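PDB 1UOC: POP2 from Saccharomyces cerevisiae, which degrades RNA from the 3' end with a preference for poly(A), as a nuclease subunit of the CCR4-NOT deadenylase complex of mRNA turnover. Local coordinates for residues Leu200-Val203 / Tyr204-Ile207; Leu253-Leu256 / Ser257-Leu261; Phe186-Trp189 / Val190-Met194. All coordinates share one frame; numbering follows the deposited sequence.

Interaction 1 (Leu200-Val203 / Tyr204-Ile207); sequences LNLV and YKII
The amide of Lys205 donates to Asn201 O with Lys205 N 2.8 Å from Asn201 O, the shortest of the i to i+4 backbone bonds that wind residues 200-207 into a short helix. Tyr204 N to Leu200 O and Ile206 N to Leu202 O repeat the pattern, whereas Ile207 N to Val203 O is weak, its N-H bent to 135°. On one flank the Lys205 chain, bent at its last two torsions, curls back along the helix until NZ lies 3.3 Å from Leu202 CD2. The same methyl also meets Ile206, with Ile206 CG2 3.7 Å from Leu202 CD2. Ile206 CG2 also sits beside the carbonyl, 3.1 Å from Leu202 O. Cutting Ile206 back to an alanine is likely to leave the Leu202 methyl without this neighbour and to open a gap beside Phe269 and Tyr278. Val203 and Ile207 run side by side, pointing the same way, in a looser contact of 4.2 Å from Val203 CG1 to Ile207 CD1. The helix directly follows strand 197-199 at one border of the mixed sheet; Leu200 and Ile207 pack on helix 247-264, and Tyr204 on helix 229-235.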
loop_
_atom_site.group_PDB
_atom_site.type_symbol
_atom_site.label_atom_id
_atom_site.label_comp_id
_atom_site.label_asym_id
_atom_site.label_seq_id
_atom_site.Cartn_x
_atom_site.Cartn_y
_atom_site.Cartn_z
ATOM N N LEU A 200 5.093 2.646 -7.266
ATOM C CA LEU A 200 6.535 2.748 -7.118
ATOM C C LEU A 200 7.259 1.645 -7.884
ATOM O O LEU A 200 8.344 1.862 -8.414
ATOM C CB LEU A 200 6.909 2.699 -5.632
ATOM C CG LEU A 200 8.395 2.779 -5.287
ATOM C CD1 LEU A 200 9.025 3.951 -5.997
ATOM C CD2 LEU A 200 8.545 2.905 -3.788
ATOM N N ASN A 201 6.653 0.467 -7.937
ATOM C CA ASN A 201 7.234 -0.665 -8.644
ATOM C C ASN A 201 7.429 -0.291 -10.117
ATOM O O ASN A 201 8.471 -0.544 -10.725
ATOM C CB ASN A 201 6.295 -1.870 -8.505
ATOM C CG ASN A 201 6.722 -3.044 -9.358
ATOM O OD1 ASN A 201 6.639 -2.995 -10.584
ATOM N ND2 ASN A 201 7.193 -4.104 -8.715
ATOM N N LEU A 202 6.411 0.331 -10.688
ATOM C CA LEU A 202 6.471 0.751 -12.072
ATOM C C LEU A 202 7.495 1.879 -12.282
ATOM O O LEU A 202 8.276 1.837 -13.231
ATOM C CB LEU A 202 5.066 1.163 -12.515
ATOM C CG LEU A 202 4.854 1.667 -13.934
ATOM C CD1 LEU A 202 5.154 3.142 -13.964
ATOM C CD2 LEU A 202 5.722 0.894 -14.919
ATOM N N VAL A 203 7.513 2.875 -11.404
ATOM C CA VAL A 203 8.468 3.968 -11.545
ATOM C C VAL A 203 9.901 3.424 -11.520
ATOM O O VAL A 203 10.758 3.859 -12.299
ATOM C CB VAL A 203 8.319 5.013 -10.405
ATOM C CG1 VAL A 203 9.407 6.075 -10.518
ATOM C CG2 VAL A 203 6.957 5.674 -10.467
ATOM N N TYR A 204 10.148 2.471 -10.622
ATOM C CA TYR A 204 11.459 1.865 -10.474
ATOM C C TYR A 204 11.782 0.960 -11.660
ATOM O O TYR A 204 12.901 0.985 -12.170
ATOM C CB TYR A 204 11.515 1.072 -9.163
ATOM C CG TYR A 204 12.858 0.440 -8.839
ATOM C CD1 TYR A 204 14.033 1.195 -8.844
ATOM C CD2 TYR A 204 12.945 -0.908 -8.491
ATOM C CE1 TYR A 204 15.256 0.620 -8.512
ATOM C CE2 TYR A 204 14.161 -1.493 -8.154
ATOM C CZ TYR A 204 15.309 -0.726 -8.168
ATOM O OH TYR A 204 16.511 -1.311 -7.837
ATOM N N LYS A 205 10.809 0.168 -12.103
ATOM C CA LYS A 205 11.051 -0.720 -13.230
ATOM C C LYS A 205 11.523 0.042 -14.456
ATOM O O LYS A 205 12.417 -0.415 -15.158
ATOM C CB LYS A 205 9.804 -1.541 -13.603
ATOM C CG LYS A 205 10.046 -2.417 -14.844
ATOM C CD LYS A 205 9.046 -3.566 -15.011
ATOM C CE LYS A 205 7.703 -3.107 -15.551
ATOM N NZ LYS A 205 7.039 -2.128 -14.639
ATOM N N ILE A 206 10.939 1.202 -14.726
ATOM C CA ILE A 206 11.371 1.929 -15.901
ATOM C C ILE A 206 12.674 2.676 -15.649
ATOM O O ILE A 206 13.383 3.016 -16.592
ATOM C CB ILE A 206 10.267 2.886 -16.448
ATOM C CG1 ILE A 206 10.373 4.269 -15.831
ATOM C CG2 ILE A 206 8.893 2.295 -16.188
ATOM C CD1 ILE A 206 9.545 5.292 -16.581
ATOM N N ILE A 207 13.001 2.938 -14.388
ATOM C CA ILE A 207 14.269 3.603 -14.089
ATOM C C ILE A 207 15.319 2.509 -14.220
ATOM O O ILE A 207 16.287 2.632 -14.967
ATOM C CB ILE A 207 14.347 4.137 -12.637
ATOM C CG1 ILE A 207 13.517 5.409 -12.479
ATOM C CG2 ILE A 207 15.803 4.404 -12.266
ATOM C CD1 ILE A 207 13.556 5.979 -11.067
#

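Interaction 2 (Leu253-Leu256 / Ser257-Leu261); sequences LMLL and SFCQL
Ser257 folds its side chain back along the helix toward the oxygen of Leu253. Its CB lies 3.2 Å from Leu253 O and somewhat farther from Met254 O. With the hydroxyl turned beside its own backbone N and anti to the carbonyl carbon (chi1 -66°), OG comes within 2.9 Å of Leu253 O and donates a hydrogen bond to it. Ser257 N reaches the same oxygen, also with N to Leu253 O at 2.9 Å, and the two donors approach from opposite faces of the carbonyl plane. One buried acceptor is thus held twice by a single residue, which satisfies the serine hydroxyl inside an apolar helix and fixes its rotation. Beyond OG the nearest side-chain neighbour across the contact is the Leu253 methyl CD1, 4.3 Å from Ser257 OG.

The bonds that follow run from Phe258 N to Met254 O and, nearly straight at 175°, from Cys259 N to Leu255 O. Cys259 takes a first torsion like that of Ser257, and its sulfur lies against leucine, with SG 4.2 Å from Leu255 CD1. Ser257 rests on Leu232 and Ala233 of helix 229-235, while Leu255 and Phe258 cover strand 40-48 at His40. A serine hydroxyl returned to the carbonyl four residues earlier is a familiar way to bury a serine in a helix. Here it belongs to the last helix of the DEDD nuclease fold, which itself carries Gln250 and lays Met254 against Ser44; both Gln250 and Ser44 are predicted to bind the catalytic divalent metal.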
loop_
_atom_site.group_PDB
_atom_site.type_symbol
_atom_site.label_atom_id
_atom_site.label_comp_id
_atom_site.label_asym_id
_atom_site.label_seq_id
_atom_site.Cartn_x
_atom_site.Cartn_y
_atom_site.Cartn_z
ATOM N N LEU A 253 8.250 0.981 4.389
ATOM C CA LEU A 253 9.424 0.863 3.523
ATOM C C LEU A 253 9.146 1.484 2.166
ATOM O O LEU A 253 10.000 2.149 1.574
ATOM C CB LEU A 253 9.809 -0.622 3.344
ATOM C CG LEU A 253 11.141 -0.921 2.636
ATOM C CD1 LEU A 253 12.275 -0.197 3.349
ATOM C CD2 LEU A 253 11.410 -2.431 2.622
ATOM N N MET A 254 7.937 1.238 1.685
ATOM C CA MET A 254 7.449 1.733 0.406
ATOM C C MET A 254 7.520 3.252 0.358
ATOM O O MET A 254 8.114 3.830 -0.549
ATOM C CB MET A 254 5.999 1.278 0.248
ATOM C CG MET A 254 5.457 1.221 -1.155
ATOM S SD MET A 254 3.733 0.675 -1.134
ATOM C CE MET A 254 3.933 -0.946 -0.405
ATOM N N LEU A 255 6.907 3.904 1.342
ATOM C CA LEU A 255 6.888 5.370 1.411
ATOM C C LEU A 255 8.290 5.993 1.565
ATOM O O LEU A 255 8.604 7.013 0.952
ATOM C CB LEU A 255 6.000 5.810 2.577
ATOM C CG LEU A 255 5.739 7.302 2.720
ATOM C CD1 LEU A 255 4.984 7.792 1.476
ATOM C CD2 LEU A 255 4.944 7.579 3.991
ATOM N N LEU A 256 9.117 5.382 2.409
ATOM C CA LEU A 256 10.484 5.854 2.646
ATOM C C LEU A 256 11.241 5.809 1.328
ATOM O O LEU A 256 11.943 6.748 0.954
ATOM C CB LEU A 256 11.176 4.930 3.656
ATOM C CG LEU A 256 11.549 5.375 5.069
ATOM C CD1 LEU A 256 10.740 6.582 5.499
ATOM C CD2 LEU A 256 11.349 4.180 6.010
ATOM N N SER A 257 11.085 4.692 0.627
ATOM C CA SER A 257 11.744 4.494 -0.648
ATOM C C SER A 257 11.241 5.478 -1.694
ATOM O O SER A 257 12.033 6.063 -2.423
ATOM C CB SER A 257 11.544 3.051 -1.129
ATOM O OG SER A 257 12.200 2.140 -0.259
ATOM N N PHE A 258 9.929 5.674 -1.764
ATOM C CA PHE A 258 9.380 6.608 -2.739
ATOM C C PHE A 258 9.941 8.012 -2.547
ATOM O O PHE A 258 10.422 8.636 -3.487
ATOM C CB PHE A 258 7.853 6.691 -2.630
ATOM C CG PHE A 258 7.251 7.661 -3.583
ATOM C CD1 PHE A 258 7.052 7.310 -4.916
ATOM C CD2 PHE A 258 6.956 8.960 -3.178
ATOM C CE1 PHE A 258 6.575 8.249 -5.839
ATOM C CE2 PHE A 258 6.481 9.904 -4.087
ATOM C CZ PHE A 258 6.290 9.545 -5.426
ATOM N N CYS A 259 9.851 8.515 -1.324
ATOM C CA CYS A 259 10.319 9.854 -1.038
ATOM C C CYS A 259 11.834 10.042 -1.204
ATOM O O CYS A 259 12.284 11.119 -1.596
ATOM C CB CYS A 259 9.861 10.255 0.367
ATOM S SG CYS A 259 8.065 10.420 0.502
ATOM N N GLN A 260 12.614 9.007 -0.911
ATOM C CA GLN A 260 14.060 9.102 -1.050
ATOM C C GLN A 260 14.445 9.001 -2.523
ATOM O O GLN A 260 15.237 9.805 -3.024
ATOM C CB GLN A 260 14.750 7.996 -0.261
ATOM C CG GLN A 260 16.258 8.126 -0.265
ATOM C CD GLN A 260 16.751 9.227 0.661
ATOM O OE1 GLN A 260 16.107 10.268 0.818
ATOM N NE2 GLN A 260 17.908 9.003 1.276
ATOM N N LEU A 261 13.888 8.008 -3.214
ATOM C CA LEU A 261 14.177 7.840 -4.635
ATOM C C LEU A 261 13.804 9.132 -5.354
ATOM O O LEU A 261 14.534 9.615 -6.216
ATOM C CB LEU A 261 13.373 6.673 -5.223
ATOM C CG LEU A 261 13.601 6.347 -6.709
ATOM C CD1 LEU A 261 15.064 5.976 -6.943
ATOM C CD2 LEU A 261 12.693 5.195 -7.131
#

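Interaction 3 (Phe186-Trp189 / Val190-Met194); sequences FEWW and VHQYM
Trp189, Val190 and Gln192 give up the most surface in this last part of helix 183-193. The Trp189 indole lies alongside Tyr193, both side chains pointing the same way, with Trp189 CE3 3.6 Å from Tyr193 CE1. Their planes are only 25° apart, but the rings are slid so far that they barely overlap, with centroids 6.0 Å apart. Val190 sends CG2, the branch anti to its carbonyl carbon, over one face of Phe186; CG2 is 3.9 Å from the Phe186 ring centroid in a CH-pi contact. Gln192 uses the flank of its bent chain on Trp188: CG lies over the six-membered ring of Trp188, 3.6 Å from its centroid and 10° off the normal, while the amide continues across the indole with its plane turned 33° from the ring. Under these pairs run the backbone bonds, among them Tyr193 N to Trp189 O at 3.0 Å. Glu187 turns its carboxylate to Lys183 in a salt bridge. Spaced four residues apart, the three pairs are typical i to i+4 packing on an amphipathic helix: Val190 faces helix 165-174 and strand 197-199 of the nuclease fold, and Tyr193 touches a bound xenon.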
loop_
_atom_site.group_PDB
_atom_site.type_symbol
_atom_site.label_atom_id
_atom_site.label_comp_id
_atom_site.label_asym_id
_atom_site.label_seq_id
_atom_site.Cartn_x
_atom_site.Cartn_y
_atom_site.Cartn_z
ATOM N N PHE A 186 -12.696 -0.342 -14.391
ATOM C CA PHE A 186 -11.949 -0.498 -13.150
ATOM C C PHE A 186 -11.060 0.730 -12.992
ATOM O O PHE A 186 -11.045 1.383 -11.952
ATOM C CB PHE A 186 -11.091 -1.764 -13.228
ATOM C CG PHE A 186 -10.052 -1.875 -12.148
ATOM C CD1 PHE A 186 -10.421 -1.997 -10.815
ATOM C CD2 PHE A 186 -8.698 -1.918 -12.474
ATOM C CE1 PHE A 186 -9.450 -2.169 -9.816
ATOM C CE2 PHE A 186 -7.728 -2.090 -11.488
ATOM C CZ PHE A 186 -8.107 -2.216 -10.159
ATOM N N GLU A 187 -10.326 1.046 -14.044
ATOM C CA GLU A 187 -9.436 2.197 -14.016
ATOM C C GLU A 187 -10.187 3.496 -13.749
ATOM O O GLU A 187 -9.683 4.375 -13.046
ATOM C CB GLU A 187 -8.664 2.290 -15.329
ATOM C CG GLU A 187 -7.698 1.138 -15.526
ATOM C CD GLU A 187 -6.841 1.283 -16.773
ATOM O OE1 GLU A 187 -5.880 0.498 -16.924
ATOM O OE2 GLU A 187 -7.125 2.175 -17.601
ATOM N N TRP A 188 -11.389 3.610 -14.300
ATOM C CA TRP A 188 -12.192 4.810 -14.104
ATOM C C TRP A 188 -12.478 5.011 -12.616
ATOM O O TRP A 188 -12.238 6.080 -12.075
ATOM C CB TRP A 188 -13.521 4.709 -14.868
ATOM C CG TRP A 188 -14.286 6.007 -14.890
ATOM C CD1 TRP A 188 -14.119 7.039 -15.772
ATOM C CD2 TRP A 188 -15.284 6.439 -13.950
ATOM N NE1 TRP A 188 -14.946 8.088 -15.436
ATOM C CE2 TRP A 188 -15.671 7.750 -14.325
ATOM C CE3 TRP A 188 -15.878 5.851 -12.820
ATOM C CZ2 TRP A 188 -16.632 8.483 -13.614
ATOM C CZ3 TRP A 188 -16.838 6.585 -12.107
ATOM C CH2 TRP A 188 -17.200 7.889 -12.511
ATOM N N TRP A 189 -12.990 3.979 -11.956
ATOM C CA TRP A 189 -13.305 4.067 -10.536
ATOM C C TRP A 189 -12.075 4.330 -9.684
ATOM O O TRP A 189 -12.133 5.110 -8.733
ATOM C CB TRP A 189 -13.995 2.788 -10.059
ATOM C CG TRP A 189 -15.435 2.741 -10.411
ATOM C CD1 TRP A 189 -16.008 2.094 -11.473
ATOM C CD2 TRP A 189 -16.500 3.397 -9.715
ATOM N NE1 TRP A 189 -17.371 2.310 -11.478
ATOM C CE2 TRP A 189 -17.698 3.109 -10.412
ATOM C CE3 TRP A 189 -16.561 4.210 -8.576
ATOM C CZ2 TRP A 189 -18.946 3.600 -9.997
ATOM C CZ3 TRP A 189 -17.805 4.701 -8.163
ATOM C CH2 TRP A 189 -18.976 4.394 -8.876
ATOM N N VAL A 190 -10.971 3.668 -10.023
ATOM C CA VAL A 190 -9.720 3.841 -9.302
ATOM C C VAL A 190 -9.282 5.302 -9.358
ATOM O O VAL A 190 -8.914 5.873 -8.328
ATOM C CB VAL A 190 -8.594 2.949 -9.893
ATOM C CG1 VAL A 190 -7.239 3.364 -9.336
ATOM C CG2 VAL A 190 -8.850 1.503 -9.550
ATOM N N HIS A 191 -9.335 5.911 -10.542
ATOM C CA HIS A 191 -8.928 7.310 -10.668
ATOM C C HIS A 191 -9.869 8.229 -9.894
ATOM O O HIS A 191 -9.459 9.289 -9.439
ATOM C CB HIS A 191 -8.852 7.751 -12.139
ATOM C CG HIS A 191 -7.777 7.058 -12.925
ATOM N ND1 HIS A 191 -6.497 6.872 -12.439
ATOM C CD2 HIS A 191 -7.787 6.517 -14.167
ATOM C CE1 HIS A 191 -5.768 6.248 -13.349
ATOM N NE2 HIS A 191 -6.526 6.021 -14.408
ATOM N N GLN A 192 -11.125 7.819 -9.729
ATOM C CA GLN A 192 -12.100 8.623 -8.987
ATOM C C GLN A 192 -11.828 8.593 -7.480
ATOM O O GLN A 192 -11.959 9.612 -6.809
ATOM C CB GLN A 192 -13.527 8.131 -9.268
ATOM C CG GLN A 192 -14.040 8.465 -10.680
ATOM C CD GLN A 192 -13.913 9.947 -10.982
ATOM O OE1 GLN A 192 -14.136 10.784 -10.114
ATOM N NE2 GLN A 192 -13.555 10.275 -12.207
ATOM N N TYR A 193 -11.449 7.428 -6.949
ATOM C CA TYR A 193 -11.143 7.307 -5.522
ATOM C C TYR A 193 -9.737 7.781 -5.194
ATOM O O TYR A 193 -9.485 8.300 -4.103
ATOM C CB TYR A 193 -11.297 5.861 -5.045
ATOM C CG TYR A 193 -12.736 5.428 -4.880
ATOM C CD1 TYR A 193 -13.286 4.450 -5.701
ATOM C CD2 TYR A 193 -13.555 6.017 -3.908
ATOM C CE1 TYR A 193 -14.621 4.069 -5.565
ATOM C CE2 TYR A 193 -14.881 5.641 -3.765
ATOM C CZ TYR A 193 -15.408 4.670 -4.597
ATOM O OH TYR A 193 -16.730 4.316 -4.468
ATOM N N MET A 194 -8.816 7.601 -6.137
ATOM C CA MET A 194 -7.430 8.017 -5.927
ATOM C C MET A 194 -6.973 8.803 -7.142
ATOM O O MET A 194 -6.277 8.275 -8.016
ATOM C CB MET A 194 -6.513 6.797 -5.736
ATOM C CG MET A 194 -6.917 5.869 -4.620
ATOM S SD MET A 194 -5.694 4.576 -4.338
ATOM C CE MET A 194 -5.585 3.917 -5.964
#

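Along the chain interaction 3 comes first, on helix 183-193, then interaction 1 on helix 200-207, then interaction 2 on helix 247-264. Strand 197-199, at one border of the mixed sheet, joins the first two helices. Interactions 1 and 2 have centres about 12 Å apart and touch directly: Leu200 CD2 packs 3.4 Å from Met254 O, and Leu200 also meets Ser257 and Leu261. Interaction 3 stands apart, its centre about 21 Å from interaction 1 and about 23 Å from interaction 2, with no touch to either. Helix 247-264 lies on strand 40-48, which carries the predicted metal-binding Ser44 and Glu46; helix 183-193 packs on strand 197-199, and helix 200-207 rests on helix 247-264.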